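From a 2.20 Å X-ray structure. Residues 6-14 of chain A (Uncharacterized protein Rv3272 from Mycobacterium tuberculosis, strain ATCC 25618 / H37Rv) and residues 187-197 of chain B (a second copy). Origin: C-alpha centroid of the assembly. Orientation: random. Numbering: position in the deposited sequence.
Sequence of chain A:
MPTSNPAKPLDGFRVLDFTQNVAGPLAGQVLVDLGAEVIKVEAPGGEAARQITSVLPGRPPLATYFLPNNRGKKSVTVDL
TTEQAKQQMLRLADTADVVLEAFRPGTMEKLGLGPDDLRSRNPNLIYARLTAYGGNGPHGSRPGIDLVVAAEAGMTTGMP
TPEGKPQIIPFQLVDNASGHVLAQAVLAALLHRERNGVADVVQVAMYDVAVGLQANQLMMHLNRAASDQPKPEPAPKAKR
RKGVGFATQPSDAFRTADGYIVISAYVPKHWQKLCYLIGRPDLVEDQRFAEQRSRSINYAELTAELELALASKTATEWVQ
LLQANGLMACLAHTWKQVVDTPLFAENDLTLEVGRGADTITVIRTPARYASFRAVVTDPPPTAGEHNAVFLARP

Chain A (6-14) PAKPLDGFR
Chain B (187-197) LAALLHRERNG

The contact is organised around one arginine reading the carbonyls of a turn. R195(B), near the end of a helix that enters the stretch already formed at L187(B), with phi/psi about -60/-43 through its body and -98/-31 at R195(B), points its CA-to-CB bond toward chain A and extends through chi1 m, chi2 t, chi3 p and chi4 -118°. Its NH2 donates to P9(A) O at 3.0 Å and to D11(A) O at 2.8 Å, while NH1 also reaches D11(A) O at 2.9 Å. Both oxygens lie near the guanidinium plane, where its N-H bonds point, so the face is left free for an aromatic ring. F13(A) (chi1 m, chi2 -28°) takes that place: R195(B) CZ sits 3.9 Å from the centroid of the F13(A) ring, 28° off its normal, a cation-pi contact in which F13(A) CZ comes within 3.2 Å of R195(B) NE.

Chain A supplies these carbonyls from two overlapping turns. A type I turn runs from K8(A) to D11(A), with P9(A) at -51/-36 and L10(A) at -110/18, closed by D11(A) N to K8(A) O at 3.2 Å. D11(A), chi1 m, braces it by accepting from K8(A) N at its OD2, 3.0 Å. A type II turn from L10(A) to F13(A) follows, with D11(A) at -50/132 and G12(A) at 92/-15, closed by F13(A) N to L10(A) O at 3.1 Å. A CB on G12(A) would jam against the preceding carbonyl oxygen, so the turn itself calls for glycine.

One helical turn links the next polar pair. N196(B), chi1 m and chi2 -47°, uses ND2 to donate to H192(B) ND1 at 2.9 Å and, weakly, to K8(A) O at 3.2 Å. H192(B), chi1 t and chi2 28°, thereby has its ring steadied from within its own helix. A water donates to A7(A) O at 2.7 Å and also hydrogen-bonds H192(B) NE2 at 3.3 Å, bridging the stretches.

Packing centres on P9(A), whose CA is 4.2 Å from H192(B) CA; A7(A) CA and N196(B) CA lie 7.0 Å apart, so this segment runs against the helix direction. The C-gamma-exo proline ring lies over the imidazole face, P9(A) CG 4.1 Å from the H192(B) ring centroid, in a CH-pi contact, and P9(A) CB meets A188(B) O at 3.7 Å. L10(A) (m, t) starts away from the helix, yet L10(A) CD2 returns to within 3.5 Å of L191(B) CD2 (t, p). L191(B) CD2 also lies at the F13(A) ring edge, 4.5 Å from F13(A) CE2.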

# COMPACT_ATOMS: atom_id res chain seq x y z
N PRO A 6 11.15 -0.91 -27.06
CA PRO A 6 11.15 -2.32 -26.62
C PRO A 6 9.78 -2.81 -26.16
O PRO A 6 8.95 -2.02 -25.71
CB PRO A 6 12.14 -2.32 -25.45
CG PRO A 6 12.08 -0.93 -24.92
CD PRO A 6 11.91 -0.05 -26.12
N ALA A 7 9.57 -4.12 -26.23
CA ALA A 7 8.31 -4.72 -25.83
C ALA A 7 7.96 -4.46 -24.37
O ALA A 7 8.84 -4.44 -23.50
CB ALA A 7 8.34 -6.21 -26.10
N LYS A 8 6.67 -4.27 -24.10
CA LYS A 8 6.20 -4.11 -22.73
C LYS A 8 5.26 -5.27 -22.41
O LYS A 8 4.60 -5.79 -23.32
CB LYS A 8 5.49 -2.77 -22.54
CG LYS A 8 6.39 -1.57 -22.60
CD LYS A 8 5.64 -0.37 -22.09
CE LYS A 8 6.55 0.82 -21.89
NZ LYS A 8 5.84 1.92 -21.18
N PRO A 9 5.17 -5.66 -21.13
CA PRO A 9 4.42 -6.86 -20.75
C PRO A 9 2.99 -6.95 -21.30
O PRO A 9 2.58 -8.05 -21.64
CB PRO A 9 4.39 -6.78 -19.22
CG PRO A 9 5.65 -6.04 -18.87
CD PRO A 9 5.84 -5.04 -19.98
N LEU A 10 2.29 -5.82 -21.41
CA LEU A 10 0.87 -5.81 -21.75
C LEU A 10 0.54 -5.26 -23.15
O LEU A 10 -0.61 -4.88 -23.39
CB LEU A 10 0.09 -5.00 -20.71
CG LEU A 10 0.24 -5.47 -19.27
CD1 LEU A 10 -0.70 -4.72 -18.34
CD2 LEU A 10 -0.02 -6.96 -19.20
N ASP A 11 1.53 -5.19 -24.04
CA ASP A 11 1.27 -4.82 -25.43
C ASP A 11 0.13 -5.64 -26.02
O ASP A 11 0.09 -6.87 -25.86
CB ASP A 11 2.51 -5.00 -26.31
CG ASP A 11 3.60 -3.99 -26.00
OD1 ASP A 11 3.29 -2.93 -25.42
OD2 ASP A 11 4.78 -4.25 -26.38
N GLY A 12 -0.81 -4.97 -26.67
CA GLY A 12 -1.90 -5.65 -27.32
C GLY A 12 -3.14 -5.82 -26.46
O GLY A 12 -4.21 -6.12 -26.99
N PHE A 13 -3.03 -5.62 -25.15
CA PHE A 13 -4.19 -5.75 -24.27
C PHE A 13 -4.98 -4.44 -24.20
O PHE A 13 -4.41 -3.36 -24.07
CB PHE A 13 -3.78 -6.16 -22.85
CG PHE A 13 -3.30 -7.57 -22.74
CD1 PHE A 13 -3.75 -8.55 -23.61
CD2 PHE A 13 -2.39 -7.92 -21.77
CE1 PHE A 13 -3.30 -9.85 -23.50
CE2 PHE A 13 -1.95 -9.22 -21.65
CZ PHE A 13 -2.40 -10.19 -22.51
N ARG A 14 -6.30 -4.56 -24.23
CA ARG A 14 -7.16 -3.38 -24.15
C ARG A 14 -7.96 -3.38 -22.85
O ARG A 14 -8.58 -4.38 -22.49
CB ARG A 14 -8.10 -3.33 -25.36
CG ARG A 14 -9.15 -2.23 -25.26
CD ARG A 14 -9.91 -2.09 -26.53
NE ARG A 14 -9.05 -1.62 -27.60
CZ ARG A 14 -9.44 -1.45 -28.86
NH1 ARG A 14 -10.70 -1.70 -29.21
NH2 ARG A 14 -8.58 -1.01 -29.77
N LEU B 187 4.30 -10.49 -10.91
CA LEU B 187 3.22 -10.89 -11.81
C LEU B 187 3.40 -10.31 -13.21
O LEU B 187 3.21 -11.00 -14.22
CB LEU B 187 1.88 -10.45 -11.23
CG LEU B 187 0.97 -11.42 -10.46
CD1 LEU B 187 1.59 -12.79 -10.29
CD2 LEU B 187 0.50 -10.83 -9.13
N ALA B 188 3.75 -9.03 -13.27
CA ALA B 188 4.01 -8.37 -14.55
C ALA B 188 5.15 -9.05 -15.30
O ALA B 188 5.08 -9.25 -16.51
CB ALA B 188 4.32 -6.90 -14.34
N ALA B 189 6.22 -9.39 -14.58
CA ALA B 189 7.38 -10.05 -15.16
C ALA B 189 7.02 -11.42 -15.73
O ALA B 189 7.46 -11.78 -16.82
CB ALA B 189 8.49 -10.20 -14.10
N LEU B 190 6.21 -12.17 -14.99
CA LEU B 190 5.74 -13.48 -15.45
C LEU B 190 4.94 -13.37 -16.76
O LEU B 190 5.01 -14.24 -17.63
CB LEU B 190 4.88 -14.12 -14.37
CG LEU B 190 5.59 -14.72 -13.15
CD1 LEU B 190 4.60 -15.30 -12.13
CD2 LEU B 190 6.66 -15.74 -13.58
N LEU B 191 4.17 -12.29 -16.90
CA LEU B 191 3.38 -12.09 -18.10
C LEU B 191 4.32 -11.69 -19.24
O LEU B 191 4.14 -12.12 -20.38
CB LEU B 191 2.30 -11.03 -17.83
CG LEU B 191 0.96 -10.96 -18.57
CD1 LEU B 191 0.32 -12.32 -18.82
CD2 LEU B 191 0.03 -10.12 -17.73
N HIS B 192 5.33 -10.90 -18.91
CA HIS B 192 6.35 -10.45 -19.87
C HIS B 192 7.08 -11.64 -20.51
O HIS B 192 7.27 -11.70 -21.72
CB HIS B 192 7.37 -9.54 -19.17
CG HIS B 192 8.16 -8.67 -20.10
ND1 HIS B 192 7.68 -8.24 -21.31
CD2 HIS B 192 9.39 -8.11 -19.96
CE1 HIS B 192 8.58 -7.47 -21.89
NE2 HIS B 192 9.63 -7.38 -21.10
N ARG B 193 7.50 -12.56 -19.66
CA ARG B 193 8.18 -13.77 -20.05
C ARG B 193 7.26 -14.65 -20.89
O ARG B 193 7.66 -15.23 -21.91
CB ARG B 193 8.67 -14.48 -18.79
CG ARG B 193 9.64 -15.62 -18.97
CD ARG B 193 9.00 -16.80 -18.30
NE ARG B 193 9.84 -17.42 -17.30
CZ ARG B 193 9.39 -18.29 -16.40
NH1 ARG B 193 10.23 -18.83 -15.53
NH2 ARG B 193 8.10 -18.60 -16.35
N GLU B 194 6.01 -14.73 -20.45
CA GLU B 194 4.99 -15.54 -21.10
C GLU B 194 4.67 -15.07 -22.52
O GLU B 194 4.56 -15.88 -23.43
CB GLU B 194 3.72 -15.53 -20.26
CG GLU B 194 2.82 -16.71 -20.45
CD GLU B 194 3.44 -18.00 -19.93
OE1 GLU B 194 4.31 -17.94 -19.03
OE2 GLU B 194 3.05 -19.09 -20.42
N ARG B 195 4.54 -13.76 -22.70
CA ARG B 195 4.10 -13.20 -23.99
C ARG B 195 5.23 -12.70 -24.90
O ARG B 195 5.10 -12.70 -26.11
CB ARG B 195 3.13 -12.05 -23.74
CG ARG B 195 1.99 -12.43 -22.83
CD ARG B 195 0.97 -11.34 -22.71
NE ARG B 195 0.29 -11.05 -23.97
CZ ARG B 195 0.34 -9.88 -24.60
NH1 ARG B 195 -0.33 -9.73 -25.74
NH2 ARG B 195 1.04 -8.87 -24.10
N ASN B 196 6.33 -12.23 -24.31
CA ASN B 196 7.38 -11.60 -25.10
C ASN B 196 8.70 -12.37 -25.03
O ASN B 196 9.67 -12.04 -25.72
CB ASN B 196 7.62 -10.16 -24.64
CG ASN B 196 6.37 -9.31 -24.74
OD1 ASN B 196 5.67 -9.33 -25.75
ND2 ASN B 196 6.09 -8.56 -23.69
N GLY B 197 8.74 -13.39 -24.17
CA GLY B 197 9.93 -14.21 -24.03
C GLY B 197 11.05 -13.56 -23.25
O GLY B 197 12.18 -14.03 -23.28
O HOH W 1 11.31 -5.51 -23.16